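Local coordinates for Zn-dependent hydrolase of metallo-beta-lactamase superfamily TM0207 (PDB 1VJN), which is probably a zinc-dependent hydrolase of the metallo-beta-lactamase superfamily, at residues A[74-78]-A[105-109]. Sequence-based numbering, arbitrary orientation.
Sequences VIDRP and KNIVF
Lys-105 reaches across to Asp-76 and donates a single hydrogen bond from NZ to the main-chain oxygen O, at 2.9 Å. Its CG sits between the backbone N and the carbonyl carbon (chi1 72°), and from there the chain runs out extended, which delivers the ammonium group almost straight onto the carbonyl (C=O...N angle 173°). The lysine thus grips the backbone rather than the carboxylate: OD1 of Asp-76 stays 5.2 Å from NZ, while Arg-77 NE lies in a long salt bridge with that same OD1. The methyl CD1 of Ile-107 lies 3.2 Å from Asp-76 O, to one side of the peptide plane rather than in line with the carbonyl as the lysine is. With CG1 anti to its own carbonyl carbon and chi2 near 172°, Ile-107 presents CD1 at 3.6 Å from Arg-77 CA, and this methyl also meets CD of Pro-78, the two side chains running roughly perpendicular. In the alpha-beta/beta-alpha sandwich of the metallo-hydrolase fold, strand 73-75 is an outermost strand of one mixed sheet and strand 105-113 belongs to the other; the contact therefore bridges the sheets where the chain passes into strand 79-83 of the second. It illustrates how a lysine can tie sheet to sheet through a backbone carbonyl while apolar side chains pack alongside. Deeper in, CG2 of Ile-75 packs 3.7 Å from CE1 of Phe-109, whose CZ also approaches Ile-75 O obliquely. Ile-107 CG2 lies 3.5 Å above one face of the phenyl ring, offset toward its rim. Ile-88 touches both Ile-75 and Phe-109.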
# COMPACT_ATOMS: atom_id res chain seq x y z
N VAL A 74 13.91 -4.44 9.04
CA VAL A 74 12.90 -5.25 8.37
C VAL A 74 11.77 -5.41 9.37
O VAL A 74 12.04 -5.84 10.47
CB VAL A 74 13.41 -6.64 8.04
CG1 VAL A 74 12.25 -7.50 7.42
CG2 VAL A 74 14.57 -6.54 7.10
N ILE A 75 10.52 -5.12 9.00
CA ILE A 75 9.36 -5.34 9.87
C ILE A 75 8.44 -6.32 9.14
O ILE A 75 7.98 -6.05 8.04
CB ILE A 75 8.64 -4.04 10.20
CG1 ILE A 75 9.59 -3.05 10.81
CG2 ILE A 75 7.52 -4.25 11.19
CD1 ILE A 75 8.98 -1.73 11.05
N ASP A 76 8.26 -7.51 9.73
CA ASP A 76 7.41 -8.53 9.16
C ASP A 76 6.47 -9.16 10.18
O ASP A 76 5.98 -10.24 9.94
CB ASP A 76 8.25 -9.62 8.50
CG ASP A 76 9.22 -10.28 9.46
OD1 ASP A 76 9.17 -10.04 10.69
OD2 ASP A 76 10.10 -11.04 9.04
N ARG A 77 6.20 -8.45 11.27
CA ARG A 77 5.26 -8.87 12.30
C ARG A 77 4.37 -7.71 12.71
O ARG A 77 4.80 -6.57 12.63
CB ARG A 77 6.02 -9.39 13.52
CG ARG A 77 6.67 -10.67 13.23
CD ARG A 77 7.63 -11.17 14.23
NE ARG A 77 8.20 -12.39 13.66
CZ ARG A 77 7.68 -13.62 13.79
NH1 ARG A 77 6.61 -13.85 14.56
NH2 ARG A 77 8.29 -14.63 13.18
N PRO A 78 3.16 -8.00 13.19
CA PRO A 78 2.26 -6.95 13.72
C PRO A 78 2.83 -6.23 14.98
O PRO A 78 3.75 -6.72 15.62
CB PRO A 78 0.97 -7.71 14.05
CG PRO A 78 1.28 -9.13 13.99
CD PRO A 78 2.55 -9.34 13.28
N LYS A 105 -0.02 -15.51 6.24
CA LYS A 105 -0.57 -14.34 6.95
C LYS A 105 -0.67 -13.12 6.04
O LYS A 105 -0.15 -13.15 4.93
CB LYS A 105 0.33 -13.97 8.14
CG LYS A 105 1.68 -13.32 7.72
CD LYS A 105 2.71 -13.47 8.78
CE LYS A 105 4.01 -12.83 8.32
NZ LYS A 105 5.14 -12.99 9.30
N ASN A 106 -1.29 -12.05 6.53
CA ASN A 106 -1.31 -10.76 5.84
C ASN A 106 -1.22 -9.68 6.88
O ASN A 106 -2.04 -9.59 7.78
CB ASN A 106 -2.55 -10.57 4.96
CG ASN A 106 -2.45 -9.37 4.09
OD1 ASN A 106 -1.63 -9.32 3.14
ND2 ASN A 106 -3.22 -8.34 4.42
N ILE A 107 -0.16 -8.88 6.79
CA ILE A 107 -0.02 -7.77 7.67
C ILE A 107 -0.19 -6.49 6.86
O ILE A 107 0.52 -6.26 5.92
CB ILE A 107 1.31 -7.79 8.35
CG1 ILE A 107 1.53 -9.13 9.07
CG2 ILE A 107 1.41 -6.64 9.40
CD1 ILE A 107 2.89 -9.31 9.60
N VAL A 108 -1.15 -5.69 7.31
CA VAL A 108 -1.42 -4.33 6.87
C VAL A 108 -0.50 -3.42 7.67
O VAL A 108 -0.39 -3.54 8.90
CB VAL A 108 -2.90 -3.98 7.21
CG1 VAL A 108 -3.17 -2.56 7.06
CG2 VAL A 108 -3.86 -4.86 6.40
N PHE A 109 0.21 -2.54 6.99
CA PHE A 109 1.07 -1.58 7.68
C PHE A 109 0.55 -0.19 7.54
O PHE A 109 0.10 0.21 6.47
CB PHE A 109 2.50 -1.68 7.11
CG PHE A 109 3.23 -2.89 7.60
CD1 PHE A 109 3.72 -2.91 8.89
CD2 PHE A 109 3.41 -4.01 6.81
CE1 PHE A 109 4.34 -4.01 9.37
CE2 PHE A 109 4.05 -5.12 7.32
CZ PHE A 109 4.51 -5.12 8.56